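Local coordinates for protein CT_858 (Chlamydia trachomatis, PDB 3DOR) that acts as a secreted chlamydial protease, probably a serine-type endopeptidase of the S41 family, and forms a dimer in its mature form, at the interface of chains A and B. Numbering follows the deposited sequence. Chains: chain A/B, Protein CT_858.

Contact 1: the interface of chains A and B. Residues chain A 6, 9-10, 503-504; chain B 16, 19-20, 371.
A:Gln9 lies across one face of the B:His16 imidazole, and this is the tight part of the contact. The two side chains run past each other in opposite directions, with amide and ring planes only 23° apart. A:Gln9 CG sits 3.4 Å from B:His16 CD2, while the amide oxygen OE1 of A:Gln9 hangs over the ring near its rim, closest to ND1. B:His16 reaches over with CG anti to its backbone N (chi1 178°). The side-chain oxygen OD1 of A:Asn6 comes to the imidazole edge in the ring plane, 3.5 Å from B:His16 NE2, too far to count as a hydrogen bond. A:Asp10 OD1 lies off the CE1 side of the ring, 4.5 Å from B:His16 ND1, and may bias the imidazole's charge.

Next to this, the aliphatic stem of A:Arg504 slides along B:Val20, CG to CG1 at 3.6 Å, and B:Val20 CA lies 4.2 Å above the guanidinium centre. Farther out and looser, the A:Asn503 carbonyl merely touches carbons of B:Thr371, and water 1 joins the two residues, 2.9 Å from A:Asn503 N and 3.1 Å from B:Thr371 OG1. No direct hydrogen bond crosses this patch, so packing and the water probably carry most of it here. The site lays the N-terminal helix 2-20 of chain B against helix 2-21 and the 503-504 loop of chain A, helping to hold the protease dimer together.

Contact 2: the interface of chains A and B. Residues chain A 194, 197, 200-202, 504; chain B 370, 426, 429, 431-432.
A:Arg504 grips the carboxylate of B:Glu432 end-on, with both terminal nitrogens on one oxygen: A:Arg504 NH1 (3.1 Å, also the salt bridge) and NH2 (3.2 Å) both hydrogen-bond to B:Glu432 OE2. OE2 stays in the guanidinium plane, but both donors come to it from the same side, above the carboxylate plane, the two groups being turned 61° apart. The straight run of A:Arg504 from CG to NE (chi2 -177°) carries the guanidinium this far, and B:Ile431, meeting it tip to tip, caps the centre of one of its faces with CD1, 3.9 Å above the plane.

B:Gly429, just past the end of helix 409-428, is the second heavily buried residue. With no side chain in the way, A:Ile197 CG2 presses onto its CA at 3.4 Å, a tight fit. The other branch of A:Ile197 puts CD1 over the five-membered ring of B:Trp426, 3.9 Å from the ring centroid.

A:Ile201, the third, lays CG1 against the B:Gly429 carbonyl and crosses B:Ile431 at a slant, CD1 to CD1 at 3.6 Å. Water 2 bonds to that glycine carbonyl, 2.7 Å from B:Gly429 O and 2.9 Å from A:Arg202 O, and is bonded as well to B:Glu432 N. Here the 194-202 segment and A:Arg504 clasp the turn after the partner's helix, pairing an apolar core with a charged clamp that helps lock the dimer.

Contact 3: the interface of chains A and B. Residues chain A 19-20, 369-371, 431-432; chain B 194, 201-202, 504.
B:Arg504 runs in between A:Val20 and A:Glu432 and buries 110 Å² against chain A. Beyond CB, its CG, anti to the carbonyl carbon (chi1 -64°), rests on A:Val20, 3.8 Å from CG1. The bend at chi2 (-84°) then swings CD toward the A:Leu370 carbonyl, and NE makes a weak, long hydrogen bond to A:Leu370 O at 3.5 Å. At the guanidinium, A:Val20 CG1 lies over one face, 3.9 Å above the plane and shifted toward the rim. CZ and NH1 lie near this methyl, while NH2 at the tip turns to the carboxylate of A:Glu432 in a salt bridge, 3.3 Å from OE2. The two flat groups stand 74° apart, and NH2 makes the nearest approach, with NH1 farther off. The backbone oxygen of A:Gln19 is also near NH2 and may add to the pull on its positive charge.

Beside the tip, A:Glu432 CG rests against the B:Arg202 carbonyl, and B:Ile201 CG2 flanks the carboxylate. Alongside, A:Ile431 and B:Ile201 cross obliquely with their CD1 methyls 3.6 Å apart. The site docks the arginine of one subunit between the end of helix 2-21 and the 431-432 loop of the other, helping to fasten the dimer.

Contact 1: the interface of chains A and B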
loop_
_atom_site.group_PDB
_atom_site.type_symbol
_atom_site.label_atom_id
_atom_site.label_comp_id
_atom_site.label_asym_id
_atom_site.label_seq_id
_atom_site.Cartn_x
_atom_site.Cartn_y
_atom_site.Cartn_z
ATOM N N ASN A 6 0.865 -22.125 -11.767
ATOM C CA ASN A 6 0.807 -20.848 -11.064
ATOM C C ASN A 6 0.066 -21.015 -9.737
ATOM O O ASN A 6 0.473 -20.461 -8.713
ATOM C CB ASN A 6 0.134 -19.785 -11.945
ATOM C CG ASN A 6 1.117 -19.109 -12.901
ATOM O OD1 ASN A 6 1.912 -18.254 -12.497
ATOM N ND2 ASN A 6 1.070 -19.497 -14.167
ATOM N N GLN A 9 2.294 -22.633 -7.356
ATOM C CA GLN A 9 3.272 -21.626 -6.945
ATOM C C GLN A 9 2.648 -20.710 -5.882
ATOM O O GLN A 9 3.191 -20.535 -4.793
ATOM C CB GLN A 9 3.702 -20.777 -8.146
ATOM C CG GLN A 9 5.189 -20.452 -8.202
ATOM C CD GLN A 9 5.715 -19.826 -6.927
ATOM O OE1 GLN A 9 5.174 -18.837 -6.433
ATOM N NE2 GLN A 9 6.781 -20.397 -6.390
ATOM N N ASP A 10 1.495 -20.131 -6.203
ATOM C CA ASP A 10 0.842 -19.233 -5.261
ATOM C C ASP A 10 0.432 -19.943 -3.967
ATOM O O ASP A 10 0.494 -19.358 -2.882
ATOM C CB ASP A 10 -0.332 -18.529 -5.957
ATOM C CG ASP A 10 0.136 -17.667 -7.134
ATOM O OD1 ASP A 10 1.250 -17.119 -7.029
ATOM O OD2 ASP A 10 -0.584 -17.535 -8.148
ATOM N N ASN A 503 0.661 -11.971 -9.355
ATOM C CA ASN A 503 0.470 -13.402 -9.537
ATOM C C ASN A 503 -0.502 -13.606 -10.679
ATOM O O ASN A 503 -1.196 -12.676 -11.081
ATOM C CB ASN A 503 -0.102 -14.011 -8.258
ATOM C CG ASN A 503 -1.544 -13.584 -8.008
ATOM O OD1 ASN A 503 -2.485 -14.233 -8.479
ATOM N ND2 ASN A 503 -1.721 -12.476 -7.287
ATOM N N ARG A 504 -0.566 -14.824 -11.201
ATOM C CA ARG A 504 -1.480 -15.096 -12.300
ATOM C C ARG A 504 -2.689 -15.955 -11.935
ATOM O O ARG A 504 -3.439 -16.392 -12.809
ATOM C CB ARG A 504 -0.701 -15.683 -13.484
ATOM C CG ARG A 504 0.158 -14.608 -14.116
ATOM C CD ARG A 504 0.925 -15.031 -15.340
ATOM N NE ARG A 504 1.321 -13.824 -16.060
ATOM C CZ ARG A 504 2.297 -13.752 -16.954
ATOM N NH1 ARG A 504 3.011 -14.829 -17.263
ATOM N NH2 ARG A 504 2.554 -12.593 -17.541
ATOM N N HIS B 16 10.088 -16.020 -9.024
ATOM C CA HIS B 16 8.776 -16.205 -9.627
ATOM C C HIS B 16 8.187 -14.867 -10.069
ATOM O O HIS B 16 7.490 -14.795 -11.076
ATOM C CB HIS B 16 7.827 -16.921 -8.658
ATOM C CG HIS B 16 6.448 -17.100 -9.205
ATOM N ND1 HIS B 16 5.372 -16.357 -8.763
ATOM C CD2 HIS B 16 5.986 -17.869 -10.219
ATOM C CE1 HIS B 16 4.309 -16.658 -9.486
ATOM N NE2 HIS B 16 4.653 -17.573 -10.376
ATOM N N GLN B 19 9.177 -13.846 -13.551
ATOM C CA GLN B 19 8.572 -14.505 -14.703
ATOM C C GLN B 19 7.123 -14.094 -14.902
ATOM O O GLN B 19 6.565 -14.245 -15.985
ATOM C CB GLN B 19 8.653 -16.025 -14.553
ATOM C CG GLN B 19 10.073 -16.529 -14.604
ATOM C CD GLN B 19 10.167 -17.996 -14.904
ATOM O OE1 GLN B 19 9.761 -18.833 -14.099
ATOM N NE2 GLN B 19 10.708 -18.326 -16.072
ATOM N N VAL B 20 6.519 -13.547 -13.856
ATOM C CA VAL B 20 5.126 -13.150 -13.925
ATOM C C VAL B 20 4.879 -11.653 -14.088
ATOM O O VAL B 20 3.885 -11.252 -14.695
ATOM C CB VAL B 20 4.377 -13.670 -12.674
ATOM C CG1 VAL B 20 2.995 -13.067 -12.591
ATOM C CG2 VAL B 20 4.281 -15.185 -12.740
ATOM N N THR B 371 -1.447 -9.316 -15.808
ATOM C CA THR B 371 -2.014 -10.259 -14.838
ATOM C C THR B 371 -3.458 -9.771 -14.676
ATOM O O THR B 371 -3.803 -8.678 -15.128
ATOM C CB THR B 371 -1.305 -10.233 -13.444
ATOM O OG1 THR B 371 -1.503 -8.961 -12.819
ATOM C CG2 THR B 371 0.185 -10.503 -13.586
HETATM O O HOH W 1 -1.011 -9.665 -9.879
#

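Contact 2: the interface of chains A and B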
loop_
_atom_site.group_PDB
_atom_site.type_symbol
_atom_site.label_atom_id
_atom_site.label_comp_id
_atom_site.label_asym_id
_atom_site.label_seq_id
_atom_site.Cartn_x
_atom_site.Cartn_y
_atom_site.Cartn_z
ATOM N N LEU A 194 -7.672 -17.628 -17.262
ATOM C CA LEU A 194 -6.362 -17.951 -17.820
ATOM C C LEU A 194 -6.374 -19.274 -18.587
ATOM O O LEU A 194 -5.739 -19.394 -19.635
ATOM C CB LEU A 194 -5.310 -18.039 -16.710
ATOM C CG LEU A 194 -4.119 -17.079 -16.744
ATOM C CD1 LEU A 194 -3.026 -17.617 -15.832
ATOM C CD2 LEU A 194 -3.584 -16.927 -18.161
ATOM N N ILE A 197 -7.369 -19.014 -22.070
ATOM C CA ILE A 197 -6.372 -18.250 -22.810
ATOM C C ILE A 197 -4.993 -18.918 -22.919
ATOM O O ILE A 197 -4.288 -18.746 -23.913
ATOM C CB ILE A 197 -6.245 -16.853 -22.153
ATOM C CG1 ILE A 197 -7.575 -16.111 -22.316
ATOM C CG2 ILE A 197 -5.076 -16.077 -22.743
ATOM C CD1 ILE A 197 -7.728 -14.887 -21.437
ATOM N N SER A 200 -3.003 -20.054 -26.188
ATOM C CA SER A 200 -2.592 -19.052 -27.173
ATOM C C SER A 200 -1.452 -18.135 -26.730
ATOM O O SER A 200 -0.978 -17.311 -27.514
ATOM C CB SER A 200 -3.790 -18.191 -27.586
ATOM O OG SER A 200 -4.165 -17.306 -26.548
ATOM N N ILE A 201 -1.015 -18.268 -25.483
ATOM C CA ILE A 201 0.075 -17.437 -24.974
ATOM C C ILE A 201 1.418 -17.839 -25.581
ATOM O O ILE A 201 1.877 -18.966 -25.391
ATOM C CB ILE A 201 0.193 -17.547 -23.443
ATOM C CG1 ILE A 201 -1.061 -16.965 -22.786
ATOM C CG2 ILE A 201 1.463 -16.838 -22.965
ATOM C CD1 ILE A 201 -1.096 -17.127 -21.284
ATOM N N ARG A 202 2.044 -16.914 -26.305
ATOM C CA ARG A 202 3.340 -17.170 -26.927
ATOM C C ARG A 202 4.471 -16.482 -26.163
ATOM O O ARG A 202 4.257 -15.483 -25.475
ATOM C CB ARG A 202 3.346 -16.689 -28.383
ATOM C CG ARG A 202 2.294 -17.356 -29.251
ATOM C CD ARG A 202 2.326 -18.873 -29.071
ATOM N NE ARG A 202 1.133 -19.522 -29.613
ATOM C CZ ARG A 202 0.607 -20.639 -29.121
ATOM N NH1 ARG A 202 1.168 -21.235 -28.076
ATOM N NH2 ARG A 202 -0.487 -21.155 -29.667
ATOM N N ARG A 504 -0.566 -14.824 -11.201
ATOM C CA ARG A 504 -1.480 -15.096 -12.300
ATOM C C ARG A 504 -2.689 -15.955 -11.935
ATOM O O ARG A 504 -3.439 -16.392 -12.809
ATOM C CB ARG A 504 -0.701 -15.683 -13.484
ATOM C CG ARG A 504 0.158 -14.608 -14.116
ATOM C CD ARG A 504 0.925 -15.031 -15.340
ATOM N NE ARG A 504 1.321 -13.824 -16.060
ATOM C CZ ARG A 504 2.297 -13.752 -16.954
ATOM N NH1 ARG A 504 3.011 -14.829 -17.263
ATOM N NH2 ARG A 504 2.554 -12.593 -17.541
ATOM N N LEU B 370 1.051 -8.562 -18.359
ATOM C CA LEU B 370 -0.274 -8.518 -17.755
ATOM C C LEU B 370 -0.680 -9.668 -16.843
ATOM O O LEU B 370 -0.316 -10.821 -17.066
ATOM C CB LEU B 370 -1.322 -8.373 -18.866
ATOM C CG LEU B 370 -1.166 -7.213 -19.860
ATOM C CD1 LEU B 370 -2.163 -7.367 -21.006
ATOM C CD2 LEU B 370 -1.371 -5.871 -19.148
ATOM N N TRP B 426 -5.272 -9.350 -23.273
ATOM C CA TRP B 426 -5.519 -10.433 -22.338
ATOM C C TRP B 426 -6.260 -11.594 -23.000
ATOM O O TRP B 426 -5.853 -12.743 -22.874
ATOM C CB TRP B 426 -6.315 -9.925 -21.134
ATOM C CG TRP B 426 -6.565 -10.977 -20.093
ATOM C CD1 TRP B 426 -7.745 -11.627 -19.848
ATOM C CD2 TRP B 426 -5.624 -11.478 -19.133
ATOM N NE1 TRP B 426 -7.597 -12.496 -18.789
ATOM C CE2 TRP B 426 -6.307 -12.423 -18.332
ATOM C CE3 TRP B 426 -4.272 -11.217 -18.871
ATOM C CZ2 TRP B 426 -5.682 -13.109 -17.282
ATOM C CZ3 TRP B 426 -3.648 -11.897 -17.828
ATOM C CH2 TRP B 426 -4.357 -12.833 -17.045
ATOM N N GLY B 429 -4.050 -13.665 -25.231
ATOM C CA GLY B 429 -2.890 -14.327 -24.658
ATOM C C GLY B 429 -1.594 -13.534 -24.806
ATOM O O GLY B 429 -0.516 -14.013 -24.452
ATOM N N ILE B 431 0.133 -11.557 -23.215
ATOM C CA ILE B 431 0.363 -11.057 -21.866
ATOM C C ILE B 431 1.778 -11.041 -21.307
ATOM O O ILE B 431 2.001 -10.463 -20.245
ATOM C CB ILE B 431 -0.512 -11.825 -20.857
ATOM C CG1 ILE B 431 0.050 -13.234 -20.633
ATOM C CG2 ILE B 431 -1.933 -11.905 -21.375
ATOM C CD1 ILE B 431 -0.685 -14.032 -19.569
ATOM N N GLU B 432 2.727 -11.672 -21.992
ATOM C CA GLU B 432 4.109 -11.693 -21.509
ATOM C C GLU B 432 4.808 -10.360 -21.809
ATOM O O GLU B 432 5.539 -9.828 -20.978
ATOM C CB GLU B 432 4.877 -12.850 -22.156
ATOM C CG GLU B 432 4.348 -14.238 -21.798
ATOM C CD GLU B 432 4.588 -14.606 -20.346
ATOM O OE1 GLU B 432 4.550 -15.811 -20.030
ATOM O OE2 GLU B 432 4.809 -13.700 -19.514
HETATM O O HOH W 2 2.209 -13.761 -24.408
#

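Contact 3: the interface of chains A and B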
loop_
_atom_site.group_PDB
_atom_site.type_symbol
_atom_site.label_atom_id
_atom_site.label_comp_id
_atom_site.label_asym_id
_atom_site.label_seq_id
_atom_site.Cartn_x
_atom_site.Cartn_y
_atom_site.Cartn_z
ATOM N N GLN A 19 3.470 -19.966 7.916
ATOM C CA GLN A 19 4.530 -20.357 8.836
ATOM C C GLN A 19 5.350 -19.208 9.392
ATOM O O GLN A 19 5.946 -19.342 10.458
ATOM C CB GLN A 19 5.446 -21.397 8.182
ATOM C CG GLN A 19 4.840 -22.793 8.235
ATOM C CD GLN A 19 5.665 -23.849 7.540
ATOM O OE1 GLN A 19 5.936 -23.757 6.338
ATOM N NE2 GLN A 19 6.061 -24.874 8.290
ATOM N N VAL A 20 5.380 -18.072 8.700
ATOM C CA VAL A 20 6.162 -16.949 9.202
ATOM C C VAL A 20 5.357 -15.769 9.728
ATOM O O VAL A 20 5.895 -14.941 10.463
ATOM C CB VAL A 20 7.159 -16.423 8.134
ATOM C CG1 VAL A 20 8.146 -17.525 7.769
ATOM C CG2 VAL A 20 6.413 -15.926 6.904
ATOM N N ILE A 369 3.604 -12.614 16.415
ATOM C CA ILE A 369 4.565 -13.363 15.621
ATOM C C ILE A 369 5.420 -12.261 15.009
ATOM O O ILE A 369 4.896 -11.315 14.427
ATOM C CB ILE A 369 3.882 -14.219 14.526
ATOM C CG1 ILE A 369 4.959 -14.946 13.718
ATOM C CG2 ILE A 369 2.996 -13.349 13.631
ATOM C CD1 ILE A 369 4.532 -16.291 13.209
ATOM N N LEU A 370 6.736 -12.362 15.154
ATOM C CA LEU A 370 7.613 -11.305 14.663
ATOM C C LEU A 370 8.533 -11.606 13.482
ATOM O O LEU A 370 8.902 -12.754 13.217
ATOM C CB LEU A 370 8.484 -10.784 15.817
ATOM C CG LEU A 370 7.817 -10.484 17.160
ATOM C CD1 LEU A 370 8.891 -10.110 18.170
ATOM C CD2 LEU A 370 6.809 -9.362 17.019
ATOM N N THR A 371 8.885 -10.520 12.794
ATOM C CA THR A 371 9.801 -10.497 11.657
ATOM C C THR A 371 10.496 -9.159 11.868
ATOM O O THR A 371 10.035 -8.348 12.677
ATOM C CB THR A 371 9.072 -10.450 10.298
ATOM O OG1 THR A 371 8.348 -9.215 10.184
ATOM C CG2 THR A 371 8.120 -11.633 10.163
ATOM N N ILE A 431 9.939 -15.311 18.963
ATOM C CA ILE A 431 9.294 -14.710 17.800
ATOM C C ILE A 431 8.183 -15.496 17.106
ATOM O O ILE A 431 7.503 -14.951 16.239
ATOM C CB ILE A 431 10.347 -14.360 16.736
ATOM C CG1 ILE A 431 10.966 -15.643 16.178
ATOM C CG2 ILE A 431 11.433 -13.491 17.350
ATOM C CD1 ILE A 431 11.956 -15.408 15.047
ATOM N N GLU A 432 8.006 -16.765 17.455
ATOM C CA GLU A 432 6.951 -17.565 16.838
ATOM C C GLU A 432 5.606 -17.103 17.391
ATOM O O GLU A 432 4.646 -16.906 16.649
ATOM C CB GLU A 432 7.145 -19.048 17.152
ATOM C CG GLU A 432 8.472 -19.615 16.679
ATOM C CD GLU A 432 8.652 -19.502 15.178
ATOM O OE1 GLU A 432 7.851 -20.093 14.423
ATOM O OE2 GLU A 432 9.601 -18.817 14.749
ATOM N N LEU B 194 19.105 -12.524 12.271
ATOM C CA LEU B 194 18.356 -13.729 12.594
ATOM C C LEU B 194 19.265 -14.938 12.816
ATOM O O LEU B 194 18.937 -15.824 13.604
ATOM C CB LEU B 194 17.352 -14.022 11.477
ATOM C CG LEU B 194 16.231 -14.998 11.813
ATOM C CD1 LEU B 194 15.480 -14.490 13.028
ATOM C CD2 LEU B 194 15.297 -15.142 10.620
ATOM N N ILE B 201 15.571 -19.926 19.160
ATOM C CA ILE B 201 14.170 -19.881 18.747
ATOM C C ILE B 201 13.459 -21.191 19.073
ATOM O O ILE B 201 13.756 -22.232 18.489
ATOM C CB ILE B 201 14.025 -19.618 17.231
ATOM C CG1 ILE B 201 14.560 -18.226 16.884
ATOM C CG2 ILE B 201 12.559 -19.741 16.823
ATOM C CD1 ILE B 201 14.487 -17.895 15.406
ATOM N N ARG B 202 12.510 -21.131 20.000
ATOM C CA ARG B 202 11.768 -22.318 20.395
ATOM C C ARG B 202 10.394 -22.355 19.736
ATOM O O ARG B 202 9.875 -21.328 19.290
ATOM C CB ARG B 202 11.614 -22.354 21.916
ATOM C CG ARG B 202 12.917 -22.125 22.667
ATOM C CD ARG B 202 12.787 -22.483 24.138
ATOM N NE ARG B 202 14.002 -22.163 24.885
ATOM C CZ ARG B 202 14.219 -22.514 26.150
ATOM N NH1 ARG B 202 13.302 -23.205 26.816
ATOM N NH2 ARG B 202 15.351 -22.169 26.752
ATOM N N ARG B 504 11.170 -13.547 6.784
ATOM C CA ARG B 504 12.166 -13.578 7.851
ATOM C C ARG B 504 13.547 -13.168 7.340
ATOM O O ARG B 504 14.538 -13.273 8.062
ATOM C CB ARG B 504 12.257 -14.990 8.448
ATOM C CG ARG B 504 11.002 -15.501 9.141
ATOM C CD ARG B 504 10.924 -15.014 10.573
ATOM N NE ARG B 504 9.753 -15.532 11.286
ATOM C CZ ARG B 504 9.499 -16.822 11.488
ATOM N NH1 ARG B 504 10.331 -17.750 11.030
ATOM N NH2 ARG B 504 8.412 -17.189 12.156
#

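Contacts 1 and 2 adjoin, their C-alpha centres about 12 Å apart, and share A:Arg504, whose stem and one guanidinium face pack on B:Val20 in the first and whose guanidinium grips B:Glu432 in the second. Contact 3 lies about 26 Å from contact 1 and 38 Å from contact 2, at the opposite end of the two-fold interface. It is largely contact 2 with the chains exchanged, plus the end of the N-terminal helix used in contact 1. The twins differ: the arginine is extended in contact 2, bent in contact 3, where NH2 faces the carboxylate. The dimer is thus clamped at both ends.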